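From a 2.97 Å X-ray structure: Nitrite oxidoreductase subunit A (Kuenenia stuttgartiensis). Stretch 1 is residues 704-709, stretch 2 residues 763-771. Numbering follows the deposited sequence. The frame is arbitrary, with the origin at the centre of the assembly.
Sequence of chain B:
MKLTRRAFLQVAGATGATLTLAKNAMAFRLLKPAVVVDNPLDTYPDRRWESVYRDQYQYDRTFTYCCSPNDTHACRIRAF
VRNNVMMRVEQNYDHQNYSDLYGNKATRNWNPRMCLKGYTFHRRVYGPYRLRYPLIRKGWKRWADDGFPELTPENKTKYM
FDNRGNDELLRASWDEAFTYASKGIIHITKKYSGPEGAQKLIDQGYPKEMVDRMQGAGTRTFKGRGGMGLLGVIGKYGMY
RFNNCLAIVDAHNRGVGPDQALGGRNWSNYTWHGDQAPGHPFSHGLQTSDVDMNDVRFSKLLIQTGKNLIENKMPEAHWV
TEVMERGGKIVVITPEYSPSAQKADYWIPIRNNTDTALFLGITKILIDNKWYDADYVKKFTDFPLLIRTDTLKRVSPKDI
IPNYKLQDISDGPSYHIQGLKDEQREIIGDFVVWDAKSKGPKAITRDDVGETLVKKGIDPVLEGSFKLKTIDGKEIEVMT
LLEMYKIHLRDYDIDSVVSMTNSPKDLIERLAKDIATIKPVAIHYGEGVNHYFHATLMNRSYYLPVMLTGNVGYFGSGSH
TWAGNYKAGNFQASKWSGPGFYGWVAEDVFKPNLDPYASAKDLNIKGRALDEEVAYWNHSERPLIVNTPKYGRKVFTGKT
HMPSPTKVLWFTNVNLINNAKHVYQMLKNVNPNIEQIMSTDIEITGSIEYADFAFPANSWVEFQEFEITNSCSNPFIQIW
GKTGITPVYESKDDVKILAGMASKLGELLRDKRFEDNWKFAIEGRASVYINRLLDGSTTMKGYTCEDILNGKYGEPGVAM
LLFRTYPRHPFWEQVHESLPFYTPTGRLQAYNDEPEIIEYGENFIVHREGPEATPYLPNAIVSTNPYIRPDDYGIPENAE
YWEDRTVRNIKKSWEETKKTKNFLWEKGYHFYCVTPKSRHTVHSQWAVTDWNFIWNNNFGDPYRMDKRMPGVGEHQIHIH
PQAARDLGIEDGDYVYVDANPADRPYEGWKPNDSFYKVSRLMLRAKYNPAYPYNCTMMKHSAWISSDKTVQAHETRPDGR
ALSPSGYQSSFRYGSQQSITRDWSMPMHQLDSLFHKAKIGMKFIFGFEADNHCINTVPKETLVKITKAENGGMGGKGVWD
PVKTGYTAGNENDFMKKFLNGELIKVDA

Stretch 1 704-709: QEFEIT
Stretch 2, residues 763-771: EGRASVYIN

This is a small mixed contact between an extended segment and the start of a helix, with a buried glutamate that accepts a weak backbone hydrogen bond at one end and apolar packing around Ile-770. It buries 304 Å², both sides summed.

Stretch 1 is extended from Glu-705 (phi/psi -158/155) through Phe-706 (-75/154), and is strand from Glu-707 to Thr-709. The CA-to-CB bonds of Glu-705, Phe-706 and Ile-708 point toward stretch 2; that of Glu-707 points away. In stretch 2, Gly-764 ends a preceding helix in a Schellman motif with phi/psi 85/19. A CB at these angles would be jammed against the carbonyl O of Glu-763. Arg-765 is extended (-126/82). Ser-767 to Asn-771 are helical, and the helix runs on beyond the stretch. Ala-766 O accepts from Ile-770 N at 3.0 Å, and Ser-767 O from Asn-771 N at 2.8 Å.

The two stretches run in the same sense. Phe-706 CA lies 6.7 Å from Ala-766 CA, and Ile-708 CA 7.0 Å from Ile-770 CA.

Glu-705 has chi1 t, chi2 p and chi3 -86°. Its OE2 accepts from Ala-766 N at 3.1 Å; the N-H...O angle of 140° makes the bond weak. Its OE1 accepts from Phe-706 N at 3.0 Å and 158°, so the carboxylate takes one backbone N-H from its own stretch and one from the other. Ala-766 CB packs 3.4 Å from Glu-705 CD.

Phe-706 is m, with chi2 -67°. Ser-767 OG, also on an m rotamer, meets its ring obliquely, 3.5 Å from Phe-706 CD2.

Ile-770 (chi1 m, chi2 t) supplies much of the apolar packing. Its CD1 lies 4.1 Å from Phe-706 CB, and its CG2 4.2 Å from Ile-708 CB. Ile-708 is t, p.

Outside the contact, Arg-765 NH1 forms a salt bridge with Glu-763 OE1 at 3.0 Å.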

# COMPACT_ATOMS: atom_id res chain seq x y z
N GLN B 704 -14.31 6.84 -21.95
CA GLN B 704 -14.92 7.59 -23.03
C GLN B 704 -16.37 7.96 -22.74
O GLN B 704 -17.11 8.32 -23.66
CB GLN B 704 -14.82 6.80 -24.33
CG GLN B 704 -13.44 6.82 -24.97
CD GLN B 704 -13.24 5.67 -25.94
OE1 GLN B 704 -13.93 4.65 -25.87
NE2 GLN B 704 -12.30 5.83 -26.85
N GLU B 705 -16.79 7.88 -21.48
CA GLU B 705 -18.14 8.22 -21.08
C GLU B 705 -18.10 8.53 -19.59
O GLU B 705 -17.23 8.05 -18.86
CB GLU B 705 -19.11 7.07 -21.40
CG GLU B 705 -20.54 7.20 -20.90
CD GLU B 705 -21.32 8.29 -21.61
OE1 GLU B 705 -21.23 9.46 -21.18
OE2 GLU B 705 -22.03 7.98 -22.59
N PHE B 706 -19.06 9.34 -19.14
CA PHE B 706 -19.02 9.81 -17.76
C PHE B 706 -19.43 8.71 -16.79
O PHE B 706 -20.14 7.77 -17.14
CB PHE B 706 -19.93 11.03 -17.59
CG PHE B 706 -19.54 12.20 -18.44
CD1 PHE B 706 -18.35 12.87 -18.21
CD2 PHE B 706 -20.36 12.63 -19.47
CE1 PHE B 706 -17.98 13.94 -18.99
CE2 PHE B 706 -19.99 13.71 -20.26
CZ PHE B 706 -18.80 14.37 -20.01
N GLU B 707 -18.94 8.82 -15.56
CA GLU B 707 -19.23 7.83 -14.53
C GLU B 707 -19.39 8.51 -13.17
O GLU B 707 -18.76 9.52 -12.88
CB GLU B 707 -18.12 6.78 -14.46
CG GLU B 707 -18.52 5.56 -13.67
CD GLU B 707 -19.70 4.84 -14.30
OE1 GLU B 707 -19.73 4.73 -15.55
OE2 GLU B 707 -20.61 4.42 -13.57
N ILE B 708 -20.25 7.91 -12.35
CA ILE B 708 -20.63 8.45 -11.05
C ILE B 708 -20.17 7.50 -9.96
O ILE B 708 -20.23 6.28 -10.13
CB ILE B 708 -22.16 8.68 -10.97
CG1 ILE B 708 -22.59 9.11 -9.57
CG2 ILE B 708 -22.91 7.42 -11.39
CD1 ILE B 708 -22.06 10.46 -9.16
N THR B 709 -19.69 8.06 -8.85
CA THR B 709 -19.31 7.25 -7.69
C THR B 709 -19.53 8.07 -6.42
O THR B 709 -19.55 9.30 -6.45
CB THR B 709 -17.86 6.77 -7.75
OG1 THR B 709 -17.58 5.98 -6.59
CG2 THR B 709 -16.91 7.95 -7.76
N GLU B 763 -26.25 5.53 -27.40
CA GLU B 763 -26.15 6.82 -28.08
C GLU B 763 -25.01 7.68 -27.57
O GLU B 763 -24.78 8.76 -28.12
CB GLU B 763 -27.46 7.59 -27.94
CG GLU B 763 -28.63 7.03 -28.72
CD GLU B 763 -29.91 7.82 -28.51
OE1 GLU B 763 -29.92 8.68 -27.61
OE2 GLU B 763 -30.90 7.57 -29.23
N GLY B 764 -24.30 7.24 -26.53
CA GLY B 764 -23.22 8.03 -25.99
C GLY B 764 -23.65 9.06 -24.98
O GLY B 764 -22.91 10.01 -24.72
N ARG B 765 -24.85 8.91 -24.40
CA ARG B 765 -25.38 9.84 -23.40
C ARG B 765 -25.77 9.05 -22.15
O ARG B 765 -26.94 8.74 -21.94
CB ARG B 765 -26.57 10.63 -23.96
CG ARG B 765 -26.30 11.30 -25.30
CD ARG B 765 -27.47 12.18 -25.73
NE ARG B 765 -28.70 11.43 -25.94
CZ ARG B 765 -29.88 11.98 -26.19
NH1 ARG B 765 -30.95 11.22 -26.38
NH2 ARG B 765 -29.99 13.30 -26.26
N ALA B 766 -24.78 8.76 -21.30
CA ALA B 766 -25.06 8.13 -20.02
C ALA B 766 -25.43 9.15 -18.95
O ALA B 766 -25.90 8.76 -17.88
CB ALA B 766 -23.85 7.31 -19.54
N SER B 767 -25.20 10.44 -19.22
CA SER B 767 -25.63 11.49 -18.30
C SER B 767 -27.12 11.41 -18.03
O SER B 767 -27.58 11.84 -16.96
CB SER B 767 -25.27 12.86 -18.87
OG SER B 767 -23.86 13.00 -19.01
N VAL B 768 -27.90 10.88 -18.98
CA VAL B 768 -29.33 10.69 -18.76
C VAL B 768 -29.57 9.78 -17.56
O VAL B 768 -30.32 10.13 -16.64
CB VAL B 768 -30.00 10.14 -20.03
CG1 VAL B 768 -31.36 9.54 -19.71
CG2 VAL B 768 -30.13 11.23 -21.09
N TYR B 769 -28.94 8.61 -17.56
CA TYR B 769 -29.11 7.68 -16.45
C TYR B 769 -28.54 8.25 -15.16
O TYR B 769 -29.10 8.04 -14.07
CB TYR B 769 -28.45 6.34 -16.77
CG TYR B 769 -29.00 5.65 -18.00
CD1 TYR B 769 -30.29 5.15 -18.02
CD2 TYR B 769 -28.21 5.47 -19.13
CE1 TYR B 769 -30.79 4.51 -19.14
CE2 TYR B 769 -28.70 4.83 -20.25
CZ TYR B 769 -29.99 4.35 -20.25
OH TYR B 769 -30.48 3.71 -21.37
N ILE B 770 -27.42 8.97 -15.25
CA ILE B 770 -26.83 9.58 -14.06
C ILE B 770 -27.77 10.61 -13.47
O ILE B 770 -27.96 10.69 -12.24
CB ILE B 770 -25.45 10.19 -14.39
CG1 ILE B 770 -24.49 9.11 -14.87
CG2 ILE B 770 -24.88 10.91 -13.18
CD1 ILE B 770 -23.20 9.64 -15.45
N ASN B 771 -28.40 11.43 -14.32
CA ASN B 771 -29.37 12.41 -13.84
C ASN B 771 -30.57 11.72 -13.21
O ASN B 771 -31.12 12.19 -12.21
CB ASN B 771 -29.80 13.33 -14.98
CG ASN B 771 -28.70 14.27 -15.42
OD1 ASN B 771 -27.96 14.81 -14.60
ND2 ASN B 771 -28.59 14.47 -16.73